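Local structure of GDSL-like protein (Roseburia intestinalis L1-82, 6HFZ) at residues S290-K295 / L363-G368; P302-I307 / V346-T351. The protein is a two-domain GDSL-family esterase from a gut bacterium that is active on acetylated mannans, removing acetyl groups from these polysaccharides. All blocks are in the same frame, centred on the assembly; numbering follows the deposited sequence.

Contact 1 (S290-K295 / L363-G368); sequences SVQYRK and LVSVIG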
# COMPACT_ATOMS: atom_id res chain seq x y z
N SER A 290 4.62 -13.57 6.78
CA SER A 290 4.62 -13.33 5.38
C SER A 290 6.06 -13.04 4.92
O SER A 290 6.95 -12.73 5.72
CB SER A 290 3.62 -12.25 5.03
OG SER A 290 4.12 -10.93 5.33
N VAL A 291 6.30 -13.18 3.63
CA VAL A 291 7.66 -12.98 3.11
C VAL A 291 7.62 -12.10 1.87
O VAL A 291 6.75 -12.25 1.00
CB VAL A 291 8.31 -14.34 2.82
CG1 VAL A 291 7.52 -15.13 1.78
CG2 VAL A 291 9.75 -14.20 2.35
N GLN A 292 8.58 -11.16 1.79
CA GLN A 292 8.72 -10.30 0.65
C GLN A 292 9.99 -10.67 -0.13
O GLN A 292 11.04 -10.85 0.48
CB GLN A 292 8.86 -8.85 1.08
CG GLN A 292 7.57 -8.19 1.55
CD GLN A 292 7.87 -6.72 1.76
OE1 GLN A 292 8.69 -6.37 2.63
NE2 GLN A 292 7.27 -5.87 0.93
N TYR A 293 9.91 -10.71 -1.46
CA TYR A 293 11.03 -11.11 -2.30
C TYR A 293 10.82 -10.61 -3.73
O TYR A 293 9.69 -10.30 -4.11
CB TYR A 293 11.21 -12.65 -2.34
CG TYR A 293 10.01 -13.44 -2.87
CD1 TYR A 293 8.88 -13.67 -2.09
CD2 TYR A 293 10.02 -13.98 -4.15
CE1 TYR A 293 7.80 -14.41 -2.56
CE2 TYR A 293 8.94 -14.70 -4.64
CZ TYR A 293 7.82 -14.92 -3.85
OH TYR A 293 6.77 -15.68 -4.32
N ARG A 294 11.91 -10.58 -4.51
CA ARG A 294 11.80 -10.09 -5.86
C ARG A 294 11.30 -11.19 -6.80
O ARG A 294 11.80 -12.32 -6.80
CB ARG A 294 13.15 -9.58 -6.37
CG ARG A 294 13.15 -9.14 -7.83
CD ARG A 294 14.45 -8.40 -8.13
NE ARG A 294 15.67 -9.19 -7.93
CZ ARG A 294 16.85 -8.68 -7.60
NH1 ARG A 294 16.99 -7.38 -7.40
NH2 ARG A 294 17.88 -9.48 -7.36
N LYS A 295 10.37 -10.81 -7.69
CA LYS A 295 10.05 -11.54 -8.89
C LYS A 295 10.58 -10.71 -10.06
O LYS A 295 10.17 -9.56 -10.27
CB LYS A 295 8.54 -11.80 -8.99
CG LYS A 295 8.01 -12.94 -8.14
CD LYS A 295 6.57 -13.25 -8.37
CE LYS A 295 6.12 -14.44 -7.55
NZ LYS A 295 4.64 -14.51 -7.43
N LEU A 363 15.81 -11.52 -1.07
CA LEU A 363 14.90 -11.65 0.08
C LEU A 363 14.80 -10.27 0.75
O LEU A 363 15.77 -9.76 1.32
CB LEU A 363 15.45 -12.74 1.00
CG LEU A 363 14.65 -12.99 2.27
CD1 LEU A 363 13.22 -13.48 1.96
CD2 LEU A 363 15.35 -14.00 3.17
N VAL A 364 13.63 -9.62 0.64
CA VAL A 364 13.49 -8.26 1.11
C VAL A 364 13.20 -8.26 2.62
O VAL A 364 13.79 -7.51 3.39
CB VAL A 364 12.41 -7.50 0.32
CG1 VAL A 364 12.14 -6.12 0.92
CG2 VAL A 364 12.73 -7.45 -1.18
N SER A 365 12.26 -9.09 3.09
CA SER A 365 11.88 -9.07 4.48
C SER A 365 11.12 -10.35 4.82
O SER A 365 10.56 -10.98 3.93
CB SER A 365 10.99 -7.88 4.86
OG SER A 365 9.61 -8.09 4.46
N VAL A 366 11.10 -10.69 6.12
CA VAL A 366 10.02 -11.58 6.64
C VAL A 366 9.19 -10.77 7.63
O VAL A 366 9.74 -10.07 8.49
CB VAL A 366 10.59 -12.85 7.30
CG1 VAL A 366 9.46 -13.74 7.82
CG2 VAL A 366 11.51 -13.61 6.34
N ILE A 367 7.85 -10.81 7.50
CA ILE A 367 6.99 -9.95 8.33
C ILE A 367 6.24 -10.81 9.35
O ILE A 367 5.56 -11.76 8.99
CB ILE A 367 6.00 -9.12 7.49
CG1 ILE A 367 6.71 -8.20 6.49
CG2 ILE A 367 5.05 -8.33 8.39
CD1 ILE A 367 5.80 -7.58 5.42
N GLY A 368 6.35 -10.43 10.61
CA GLY A 368 5.59 -11.05 11.65
C GLY A 368 4.48 -10.13 12.10
O GLY A 368 4.73 -8.94 12.38
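Gln292 O is gripped by two successive backbone N-H groups of the facing strand, and this is the signature of a classic beta bulge: Val364 and Ser365 together stand opposite the single residue Gln292. The bond from Val364 N is 2.9 Å to Gln292 O, its donor 38° above the carbonyl plane, whereas Ser365 N reaches the same Gln292 O over a weak 3.4 Å. Beyond the bulge the register slips by one, and Tyr293 pairs with Leu363 in the antiparallel sheet of the all-beta domain.

The Gln292 side chain also returns to the partner strand. CG lies anti to the carbonyl carbon (chi1 -75°), and OE1 accepts a 2.7 Å bond from Ser365 OG, which sits in the plane of the side-chain amide, on a lone pair of OE1. Ser365 OG also rests 3.5 Å from Gln292 CB, so the hydroxyl lies alongside the glutamine chain as well as bonding to its tip. An alanine in place of Gln292 would probably leave the Ser365 hydroxyl without this acceptor and open a gap beside Val364 CG1 and Ile367 CD1. Phe86 of helix 84-96 packs on Gln292, which sets this face against a helix of the GDSL domain; Arg240 of neighbouring strand 237-241 touches it too.

Val291, Tyr293, Leu363 and Val366 occupy the other face. Tyr293 turns its ring away from Leu363, and its OH is hydrogen-bonded to Asp333. Val291 and Leu363 cross at about a right angle, with Val291 CG2 3.6 Å from Leu363 CD1.

Contact 2 (P302-I307 / V346-T351); sequences PVAEII and VEVRLT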
# COMPACT_ATOMS: atom_id res chain seq x y z
N PRO A 302 16.73 -17.59 -9.63
CA PRO A 302 16.65 -18.72 -8.71
C PRO A 302 15.25 -18.93 -8.14
O PRO A 302 14.36 -18.06 -8.28
CB PRO A 302 17.56 -18.33 -7.55
CG PRO A 302 18.48 -17.32 -8.14
CD PRO A 302 17.59 -16.54 -9.08
N VAL A 303 15.09 -20.11 -7.55
CA VAL A 303 13.91 -20.50 -6.81
C VAL A 303 14.35 -20.82 -5.39
O VAL A 303 15.42 -21.42 -5.21
CB VAL A 303 13.21 -21.71 -7.45
CG1 VAL A 303 11.98 -22.12 -6.66
CG2 VAL A 303 12.85 -21.43 -8.92
N ALA A 304 13.57 -20.37 -4.40
CA ALA A 304 13.81 -20.70 -3.00
C ALA A 304 12.59 -21.40 -2.42
O ALA A 304 11.54 -21.43 -3.04
CB ALA A 304 14.13 -19.44 -2.23
N GLU A 305 12.74 -21.85 -1.18
CA GLU A 305 11.65 -22.35 -0.36
C GLU A 305 11.76 -21.68 1.02
O GLU A 305 12.88 -21.32 1.51
CB GLU A 305 11.69 -23.88 -0.29
CG GLU A 305 12.73 -24.44 0.66
CD GLU A 305 12.91 -25.96 0.67
OE1 GLU A 305 11.98 -26.67 0.17
OE2 GLU A 305 14.00 -26.42 1.14
N ILE A 306 10.60 -21.45 1.64
CA ILE A 306 10.51 -20.94 2.98
C ILE A 306 9.78 -21.99 3.85
O ILE A 306 8.79 -22.58 3.42
CB ILE A 306 9.79 -19.56 3.00
CG1 ILE A 306 9.75 -18.98 4.41
CG2 ILE A 306 8.41 -19.62 2.37
CD1 ILE A 306 9.49 -17.50 4.45
N ILE A 307 10.35 -22.23 5.04
CA ILE A 307 9.93 -23.23 5.96
C ILE A 307 9.72 -22.56 7.31
O ILE A 307 10.57 -21.81 7.78
CB ILE A 307 11.01 -24.32 6.07
CG1 ILE A 307 11.25 -25.01 4.72
CG2 ILE A 307 10.62 -25.33 7.15
CD1 ILE A 307 12.39 -26.01 4.75
N VAL A 346 12.07 -19.29 11.14
CA VAL A 346 11.84 -19.19 9.74
C VAL A 346 13.16 -19.43 9.01
O VAL A 346 14.18 -18.84 9.33
CB VAL A 346 11.23 -17.83 9.37
CG1 VAL A 346 10.96 -17.76 7.88
CG2 VAL A 346 9.98 -17.55 10.18
N GLU A 347 13.11 -20.23 7.96
CA GLU A 347 14.26 -20.49 7.17
C GLU A 347 13.90 -20.28 5.70
O GLU A 347 12.87 -20.73 5.26
CB GLU A 347 14.76 -21.91 7.47
CG GLU A 347 15.93 -22.32 6.59
CD GLU A 347 16.59 -23.65 6.92
OE1 GLU A 347 15.87 -24.59 7.38
OE2 GLU A 347 17.83 -23.74 6.72
N VAL A 348 14.80 -19.62 4.96
CA VAL A 348 14.69 -19.53 3.52
C VAL A 348 15.97 -20.15 2.93
O VAL A 348 17.04 -19.83 3.40
CB VAL A 348 14.50 -18.06 3.10
CG1 VAL A 348 14.40 -17.94 1.59
CG2 VAL A 348 13.29 -17.44 3.78
N ARG A 349 15.82 -21.01 1.93
CA ARG A 349 16.93 -21.75 1.31
C ARG A 349 16.75 -21.72 -0.21
O ARG A 349 15.67 -21.95 -0.69
CB ARG A 349 16.87 -23.23 1.73
CG ARG A 349 18.07 -24.06 1.31
CD ARG A 349 18.05 -25.47 1.97
NE ARG A 349 19.20 -26.28 1.50
CZ ARG A 349 20.36 -26.37 2.15
NH1 ARG A 349 20.50 -25.81 3.34
NH2 ARG A 349 21.38 -27.04 1.63
N LEU A 350 17.84 -21.57 -0.97
CA LEU A 350 17.75 -21.66 -2.41
C LEU A 350 17.71 -23.14 -2.83
O LEU A 350 18.52 -23.92 -2.33
CB LEU A 350 18.96 -20.95 -3.02
CG LEU A 350 18.69 -19.56 -3.62
CD1 LEU A 350 17.96 -18.64 -2.69
CD2 LEU A 350 19.95 -18.91 -4.13
N THR A 351 16.75 -23.48 -3.70
CA THR A 351 16.49 -24.87 -4.16
C THR A 351 16.79 -25.07 -5.65
O THR A 351 17.05 -26.22 -6.05
CB THR A 351 15.05 -25.28 -3.86
OG1 THR A 351 14.16 -24.41 -4.58
CG2 THR A 351 14.73 -25.21 -2.39
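Ile307 and Glu347 exchange a pair of backbone hydrogen bonds, as do Glu305 and Arg349, so strands 303-308 and 342-352 run antiparallel as neighbours within a five-stranded sheet of the beta domain. The Ile307 N to Glu347 O bond is 2.9 Å long. At the far end Thr351 N donates to Val303 O over 2.9 Å, and Thr351 OG1 adds a weak bond to that same Val303 O. Between the hydrogen-bonded pairs, CA-H...O contacts fill in; one of them brings Val348 CA to 3.2 Å from Glu305 O.

Apolar packing is concentrated on one face. Ile306 has CG1 anti to its backbone N (chi1 -177°), and CD1 rests against two valines of the facing strand, 3.7 Å from Val346 CG1 and 3.9 Å from Val348 CG2. Further along, Ala304 CB meets Leu350 CD1 at 3.9 Å and also touches Val348 CG1. Leu363 and Phe361 of strand 361-370 cover Val348 and Leu350, continuing the packing into the next sheet.

The opposite face carries Glu305, Glu347 and Arg349, with Ile307 among them. The side chains of Glu305 and Thr351 cross at about a right angle, the methyl carbon Thr351 CG2 lying 3.6 Å from the carboxylate carbon Glu305 CD. Arg349 rises from the same face but leads its guanidinium away: Arg349 NE stays 5.2 Å from Glu305 OE2, too far for a salt bridge.

The chemistry is therefore two-sided: backbone bonds hold the strands in register, an aliphatic face is buried in the domain interior, and the other face can meet solvent; there the carboxylates of Glu305 and Glu347 and the guanidinium of Arg349 are not in contact, so their mutual attraction and repulsion are probably mild.

How the contacts relate
From the N terminus the chain first passes through the alpha/beta GDSL domain and then enters the beta domain. Strand 288-295 supplies the first half of contact 1, and strand 303-308 follows it directly with the first half of contact 2. The chain then runs through strands 316-319 and 329-336 before 342-352 returns to close contact 2; strand 361-370 comes next and closes contact 1. Contact 2 is thus nested inside the larger loop. The two pairs belong to different sheets packed face to face, and the centres of contacts 1 and 2 lie about 11 Å apart. Val291 CB meets Ile306 CD1 at 3.7 Å, and Val366 CG1 lies against Val346 CG1, joining both pairs through one apolar core.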